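Local coordinates for putative periplasmic or exported protein (Salmonella enterica subsp. enterica serovar Typhimurium, PDB 4GQZ) that binds copper in the periplasm and probably contributes to copper resistance, forming a V-shaped dimer, at the interface of chains A and B. Residues are numbered along the deposited sequence; one frame, centred on the assembly and turned at random. Chains: chain A/B, Putative periplasmic or exported protein.

Contact 1: the interface of chains A and B. Residues chain A 18-21, 23, 58, 61; chain B 20, 45, 59-62, 126.
B:Pro59, A:Thr19 and A:Glu21 bury the most surface in this patch of the CueP dimer interface, where the start of helix 20-28 of chain A meets the loop after strand 55-59 of chain B. The B:Pro59 ring lies crosswise to two aliphatic side chains: its CG meets A:Ile23 CD1 at 3.6 Å, and its CD faces the branched end of A:Leu58. Its neighbouring CB rests against the carbonyl oxygen of A:Lys18. Next along the chain, B:Leu60 O receives the amide N of A:Val20 at 2.7 Å, nearly along the C=O axis (164°), so a loop carbonyl caps the first turn of the partner's helix. A:Thr19 turns its methyl CG2, anti to its own carbonyl carbon, tip to tip toward the guanidinium of B:Arg126. That group is held by its own chain: NE and NH2, side-on and in plane, both donate to B:Gly61 O, each at 3.1 Å, which would steady the loop. A:Glu21, bent at chi2 (90°), lays its carboxylate over that of B:Asp62, planes 20° apart, with OE2 3.1 Å from OD1. Two charged carboxylates so placed would repel, so at least one may be protonated. Water 3 links A:Thr19 OG1 (2.7 Å) to B:Asp62 OD1 (2.9 Å), while water 2 joins the carbonyls of A:Lys18 and B:Thr45. The site joins the two subunits near the middle of the V-shaped dimer, docking a helix start onto a loop.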
loop_
_atom_site.group_PDB
_atom_site.type_symbol
_atom_site.label_atom_id
_atom_site.label_comp_id
_atom_site.label_asym_id
_atom_site.label_seq_id
_atom_site.Cartn_x
_atom_site.Cartn_y
_atom_site.Cartn_z
ATOM N N LYS A 18 2.171 10.530 -3.878
ATOM C CA LYS A 18 0.856 9.956 -3.628
ATOM C C LYS A 18 1.013 8.522 -3.147
ATOM O O LYS A 18 1.968 7.841 -3.521
ATOM C CB LYS A 18 0.011 9.956 -4.909
ATOM C CG LYS A 18 -0.522 11.320 -5.359
ATOM C CD LYS A 18 -1.570 11.136 -6.464
ATOM C CE LYS A 18 -2.033 12.471 -7.071
ATOM N NZ LYS A 18 -2.963 13.223 -6.184
ATOM N N THR A 19 0.077 8.041 -2.335
ATOM C CA THR A 19 0.113 6.639 -1.948
ATOM C C THR A 19 -0.389 5.858 -3.142
ATOM O O THR A 19 -1.009 6.438 -4.041
ATOM C CB THR A 19 -0.796 6.360 -0.771
ATOM O OG1 THR A 19 -2.144 6.642 -1.152
ATOM C CG2 THR A 19 -0.428 7.246 0.415
ATOM N N VAL A 20 -0.141 4.552 -3.169
ATOM C CA VAL A 20 -0.594 3.755 -4.311
ATOM C C VAL A 20 -2.122 3.766 -4.475
ATOM O O VAL A 20 -2.620 3.702 -5.602
ATOM C CB VAL A 20 0.019 2.312 -4.302
ATOM C CG1 VAL A 20 -0.605 1.468 -3.213
ATOM C CG2 VAL A 20 -0.147 1.632 -5.675
ATOM N N GLU A 21 -2.870 3.886 -3.381
ATOM C CA GLU A 21 -4.337 3.999 -3.479
ATOM C C GLU A 21 -4.770 5.313 -4.131
ATOM O O GLU A 21 -5.695 5.331 -4.935
ATOM C CB GLU A 21 -5.026 3.883 -2.109
ATOM C CG GLU A 21 -5.170 2.449 -1.544
ATOM C CD GLU A 21 -3.988 1.994 -0.687
ATOM O OE1 GLU A 21 -4.080 0.876 -0.112
ATOM O OE2 GLU A 21 -2.973 2.738 -0.570
ATOM N N ILE A 23 -3.017 7.093 -6.270
ATOM C CA ILE A 23 -2.716 6.953 -7.698
ATOM C C ILE A 23 -3.798 6.164 -8.434
ATOM O O ILE A 23 -4.290 6.605 -9.475
ATOM C CB ILE A 23 -1.360 6.284 -7.931
ATOM C CG1 ILE A 23 -0.251 7.122 -7.291
ATOM C CG2 ILE A 23 -1.115 6.087 -9.442
ATOM C CD1 ILE A 23 1.150 6.519 -7.389
ATOM N N LEU A 58 3.868 -0.946 -10.048
ATOM C CA LEU A 58 3.815 -0.430 -8.690
ATOM C C LEU A 58 3.009 -1.412 -7.844
ATOM O O LEU A 58 1.815 -1.581 -8.062
ATOM C CB LEU A 58 3.152 0.952 -8.653
ATOM C CG LEU A 58 3.537 2.040 -9.667
ATOM C CD1 LEU A 58 2.778 3.348 -9.408
ATOM C CD2 LEU A 58 5.019 2.310 -9.704
ATOM N N GLY A 61 -0.960 -2.276 -2.008
ATOM C CA GLY A 61 -0.800 -2.413 -0.568
ATOM C C GLY A 61 -1.658 -3.543 -0.030
ATOM O O GLY A 61 -1.932 -4.514 -0.745
ATOM N N VAL B 20 3.431 -3.877 -1.227
ATOM C CA VAL B 20 4.517 -2.979 -0.861
ATOM C C VAL B 20 4.943 -3.178 0.609
ATOM O O VAL B 20 6.142 -3.095 0.933
ATOM C CB VAL B 20 4.214 -1.507 -1.270
ATOM C CG1 VAL B 20 3.045 -0.952 -0.490
ATOM C CG2 VAL B 20 5.451 -0.640 -1.129
ATOM N N THR B 45 6.124 8.485 2.177
ATOM C CA THR B 45 5.270 8.144 1.048
ATOM C C THR B 45 5.897 7.220 0.018
ATOM O O THR B 45 5.176 6.700 -0.823
ATOM C CB THR B 45 4.704 9.403 0.319
ATOM O OG1 THR B 45 5.783 10.267 -0.062
ATOM C CG2 THR B 45 3.742 10.166 1.237
ATOM N N PRO B 59 5.486 3.768 -4.470
ATOM C CA PRO B 59 4.594 4.436 -3.511
ATOM C C PRO B 59 4.170 3.488 -2.403
ATOM O O PRO B 59 3.932 2.293 -2.666
ATOM C CB PRO B 59 3.378 4.809 -4.363
ATOM C CG PRO B 59 3.904 4.854 -5.788
ATOM C CD PRO B 59 4.941 3.767 -5.841
ATOM N N LEU B 60 4.092 4.008 -1.178
ATOM C CA LEU B 60 3.525 3.255 -0.068
ATOM C C LEU B 60 2.005 3.234 -0.137
ATOM O O LEU B 60 1.390 3.864 -1.006
ATOM C CB LEU B 60 3.995 3.835 1.276
ATOM C CG LEU B 60 5.299 3.311 1.892
ATOM C CD1 LEU B 60 6.310 2.813 0.865
ATOM C CD2 LEU B 60 5.952 4.348 2.816
ATOM N N GLY B 61 1.396 2.498 0.785
ATOM C CA GLY B 61 -0.044 2.380 0.837
ATOM C C GLY B 61 -0.656 3.228 1.934
ATOM O O GLY B 61 -0.119 4.280 2.272
ATOM N N ASP B 62 -1.784 2.765 2.473
ATOM C CA ASP B 62 -2.586 3.525 3.443
ATOM C C ASP B 62 -1.875 3.722 4.781
ATOM O O ASP B 62 -2.242 4.604 5.570
ATOM C CB ASP B 62 -3.896 2.787 3.736
ATOM C CG ASP B 62 -4.907 2.889 2.614
ATOM O OD1 ASP B 62 -4.767 3.774 1.737
ATOM O OD2 ASP B 62 -5.870 2.083 2.638
ATOM N N ARG B 126 -2.109 6.930 9.046
ATOM C CA ARG B 126 -1.488 8.192 8.654
ATOM C C ARG B 126 -2.131 9.378 9.365
ATOM O O ARG B 126 -3.270 9.293 9.817
ATOM C CB ARG B 126 -1.587 8.372 7.131
ATOM C CG ARG B 126 -0.728 7.387 6.365
ATOM C CD ARG B 126 -0.822 7.582 4.852
ATOM N NE ARG B 126 0.112 6.701 4.151
ATOM C CZ ARG B 126 1.422 6.913 4.057
ATOM N NH1 ARG B 126 1.985 7.972 4.629
ATOM N NH2 ARG B 126 2.180 6.063 3.384
HETATM O O HOH W 1 -2.231 -0.359 2.304
HETATM O O HOH W 2 4.717 8.291 -3.482
HETATM O O HOH W 3 -3.961 6.372 0.841
#

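Contact 2: the interface of chains A and B. Residues chain A 4, 6-7, 10, 56-59; chain B 4, 6-7, 10, 55-58.
Carboxylate-to-backbone bonding dominates this patch and is exchanged between the subunits. A:Glu6 and B:Glu6 each send CG anti to the backbone N (chi1 -179° and 176°), bend at chi2 and lay the carboxylate along B:Thr57 and A:Thr57 in turn. A:Glu6 OE1 accepts from B:Thr57 N at 3.0 Å through its syn lone pair; B:Glu6 OE1 does the same with A:Thr57 N. The other oxygen meets the carbonyl of the same residue, A:Glu6 OE2 lying 2.6 Å from B:Thr57 O and B:Glu6 OE2 2.7 Å from A:Thr57 O. Two such acceptors would clash unless the carboxyl carries a proton, so both glutamates are plausibly protonated, each then gripping amide and carbonyl together. Hydroxyl bonds differ between the halves. A:Ser4 OG donates to B:Ile55 O at 2.7 Å from above the carbonyl plane, while A:Ser4 N reaches the same oxygen in plane. In the opposite half, B:Ser7 OG, anti to its carbonyl carbon (chi1 -70°), bonds A:Thr57 OG1 at 2.9 Å. Apolar contacts follow: A:Glu6 CB meets B:Glu6 CB at 3.8 Å, the side chains crossing obliquely, and B:Leu58 CD2 touches A:Pro59 CD at 4.0 Å, at about a right angle. A:Ser4 OG accepts from A:Ser7 N, and B:Ser4 OG from B:Ser7 N, tying down each helix start. The site sits in the N-terminal part of the fold, helix 5-12 of each chain against the partner's strand (54-59 in chain A, 55-59 in chain B).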
loop_
_atom_site.group_PDB
_atom_site.type_symbol
_atom_site.label_atom_id
_atom_site.label_comp_id
_atom_site.label_asym_id
_atom_site.label_seq_id
_atom_site.Cartn_x
_atom_site.Cartn_y
_atom_site.Cartn_z
ATOM N N SER A 4 15.269 7.090 -12.467
ATOM C CA SER A 4 14.958 6.076 -13.468
ATOM C C SER A 4 13.885 6.573 -14.421
ATOM O O SER A 4 13.263 7.614 -14.178
ATOM C CB SER A 4 14.461 4.804 -12.792
ATOM O OG SER A 4 13.395 5.081 -11.906
ATOM N N GLU A 6 11.168 5.079 -14.644
ATOM C CA GLU A 6 9.982 4.910 -13.799
ATOM C C GLU A 6 9.727 6.097 -12.863
ATOM O O GLU A 6 8.603 6.588 -12.778
ATOM C CB GLU A 6 10.083 3.612 -12.984
ATOM C CG GLU A 6 8.875 3.344 -12.092
ATOM C CD GLU A 6 9.115 3.665 -10.626
ATOM O OE1 GLU A 6 10.283 3.813 -10.201
ATOM O OE2 GLU A 6 8.114 3.745 -9.889
ATOM N N SER A 7 10.756 6.554 -12.159
ATOM C CA SER A 7 10.542 7.618 -11.164
ATOM C C SER A 7 10.161 8.908 -11.884
ATOM O O SER A 7 9.227 9.619 -11.479
ATOM C CB SER A 7 11.763 7.802 -10.246
ATOM O OG SER A 7 12.875 8.354 -10.941
ATOM N N LEU A 10 6.552 8.944 -12.957
ATOM C CA LEU A 10 5.618 9.264 -11.866
ATOM C C LEU A 10 5.575 10.769 -11.626
ATOM O O LEU A 10 4.497 11.373 -11.549
ATOM C CB LEU A 10 5.998 8.534 -10.566
ATOM C CG LEU A 10 5.889 7.005 -10.507
ATOM C CD1 LEU A 10 6.259 6.484 -9.119
ATOM C CD2 LEU A 10 4.495 6.516 -10.894
ATOM N N TYR A 56 5.939 -0.068 -16.222
ATOM C CA TYR A 56 6.365 0.128 -14.841
ATOM C C TYR A 56 5.357 -0.599 -13.977
ATOM O O TYR A 56 4.181 -0.673 -14.329
ATOM C CB TYR A 56 6.361 1.622 -14.520
ATOM C CG TYR A 56 7.087 2.422 -15.582
ATOM C CD1 TYR A 56 8.464 2.326 -15.713
ATOM C CD2 TYR A 56 6.394 3.232 -16.475
ATOM C CE1 TYR A 56 9.145 3.038 -16.683
ATOM C CE2 TYR A 56 7.072 3.948 -17.459
ATOM C CZ TYR A 56 8.449 3.844 -17.553
ATOM O OH TYR A 56 9.153 4.542 -18.525
ATOM N N THR A 57 5.813 -1.152 -12.859
ATOM C CA THR A 57 4.934 -1.914 -11.986
ATOM C C THR A 57 5.010 -1.372 -10.574
ATOM O O THR A 57 6.089 -1.338 -9.964
ATOM C CB THR A 57 5.333 -3.393 -11.964
ATOM O OG1 THR A 57 6.741 -3.494 -11.723
ATOM C CG2 THR A 57 5.034 -4.039 -13.309
ATOM N N LEU A 58 3.868 -0.946 -10.048
ATOM C CA LEU A 58 3.815 -0.430 -8.690
ATOM C C LEU A 58 3.009 -1.412 -7.844
ATOM O O LEU A 58 1.815 -1.581 -8.062
ATOM C CB LEU A 58 3.152 0.952 -8.653
ATOM C CG LEU A 58 3.537 2.040 -9.667
ATOM C CD1 LEU A 58 2.778 3.348 -9.408
ATOM C CD2 LEU A 58 5.019 2.310 -9.704
ATOM N N PRO A 59 3.667 -2.069 -6.886
ATOM C CA PRO A 59 3.011 -2.980 -5.951
ATOM C C PRO A 59 1.849 -2.305 -5.239
ATOM O O PRO A 59 1.967 -1.167 -4.777
ATOM C CB PRO A 59 4.123 -3.288 -4.945
ATOM C CG PRO A 59 5.374 -3.193 -5.770
ATOM C CD PRO A 59 5.126 -2.014 -6.664
ATOM N N SER B 4 10.397 -2.478 -17.786
ATOM C CA SER B 4 11.317 -1.439 -17.330
ATOM C C SER B 4 12.470 -2.005 -16.496
ATOM O O SER B 4 12.399 -3.138 -16.006
ATOM C CB SER B 4 10.566 -0.407 -16.501
ATOM O OG SER B 4 9.977 -1.009 -15.359
ATOM N N GLU B 6 13.083 -0.908 -13.660
ATOM C CA GLU B 6 12.438 -0.967 -12.355
ATOM C C GLU B 6 11.753 -2.302 -12.159
ATOM O O GLU B 6 11.931 -2.963 -11.124
ATOM C CB GLU B 6 11.434 0.191 -12.192
ATOM C CG GLU B 6 10.623 0.150 -10.880
ATOM C CD GLU B 6 9.256 -0.508 -11.050
ATOM O OE1 GLU B 6 8.702 -0.441 -12.169
ATOM O OE2 GLU B 6 8.729 -1.083 -10.061
ATOM N N SER B 7 10.971 -2.712 -13.151
ATOM C CA SER B 7 10.282 -4.002 -13.058
ATOM C C SER B 7 11.280 -5.147 -12.968
ATOM O O SER B 7 11.109 -6.077 -12.183
ATOM C CB SER B 7 9.362 -4.208 -14.257
ATOM O OG SER B 7 8.259 -3.329 -14.181
ATOM N N LEU B 10 12.875 -5.441 -9.445
ATOM C CA LEU B 10 11.958 -6.154 -8.553
ATOM C C LEU B 10 12.085 -7.676 -8.704
ATOM O O LEU B 10 12.226 -8.402 -7.720
ATOM C CB LEU B 10 10.513 -5.697 -8.796
ATOM C CG LEU B 10 9.973 -4.577 -7.908
ATOM C CD1 LEU B 10 10.915 -3.424 -7.868
ATOM C CD2 LEU B 10 8.631 -4.104 -8.378
ATOM N N ILE B 55 17.663 5.253 -9.505
ATOM C CA ILE B 55 16.757 5.099 -8.375
ATOM C C ILE B 55 15.329 4.813 -8.802
ATOM O O ILE B 55 14.787 5.491 -9.675
ATOM C CB ILE B 55 16.749 6.377 -7.516
ATOM C CG1 ILE B 55 18.185 6.792 -7.192
ATOM C CG2 ILE B 55 15.931 6.172 -6.242
ATOM C CD1 ILE B 55 18.432 8.299 -7.304
ATOM N N TYR B 56 14.713 3.824 -8.162
ATOM C CA TYR B 56 13.326 3.475 -8.439
ATOM C C TYR B 56 12.523 3.871 -7.230
ATOM O O TYR B 56 13.032 3.791 -6.112
ATOM C CB TYR B 56 13.194 1.971 -8.682
ATOM C CG TYR B 56 14.205 1.449 -9.690
ATOM C CD1 TYR B 56 14.230 1.934 -10.986
ATOM C CD2 TYR B 56 15.134 0.474 -9.330
ATOM C CE1 TYR B 56 15.172 1.466 -11.917
ATOM C CE2 TYR B 56 16.071 -0.002 -10.243
ATOM C CZ TYR B 56 16.079 0.503 -11.532
ATOM O OH TYR B 56 17.010 0.032 -12.421
ATOM N N THR B 57 11.283 4.311 -7.443
ATOM C CA THR B 57 10.418 4.724 -6.335
ATOM C C THR B 57 9.079 4.007 -6.341
ATOM O O THR B 57 8.326 4.078 -7.319
ATOM C CB THR B 57 10.146 6.242 -6.335
ATOM O OG1 THR B 57 9.570 6.629 -7.590
ATOM C CG2 THR B 57 11.434 7.021 -6.105
ATOM N N LEU B 58 8.779 3.319 -5.243
ATOM C CA LEU B 58 7.525 2.600 -5.121
ATOM C C LEU B 58 6.677 3.310 -4.075
ATOM O O LEU B 58 7.101 3.461 -2.929
ATOM C CB LEU B 58 7.773 1.159 -4.691
ATOM C CG LEU B 58 8.738 0.302 -5.508
ATOM C CD1 LEU B 58 8.802 -1.122 -4.955
ATOM C CD2 LEU B 58 8.374 0.295 -6.985
#

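About 13 Å separates the C-alpha centres of contact 1 and contact 2, and A:Leu58 belongs to both. Strand 54-59 of chain A and strand 55-59 of chain B run through the two sites, so the same strand meets helix 5-12 of the partner in contact 2 and leads on to the loop that meets helix 20-28 in contact 1. Because the interface is two-fold symmetric, each site has a counterpart with the chains exchanged. Together they form a continuous seam, mostly of residues from the N-terminal half, which would fix the angle between the two arms of the V-shaped dimer.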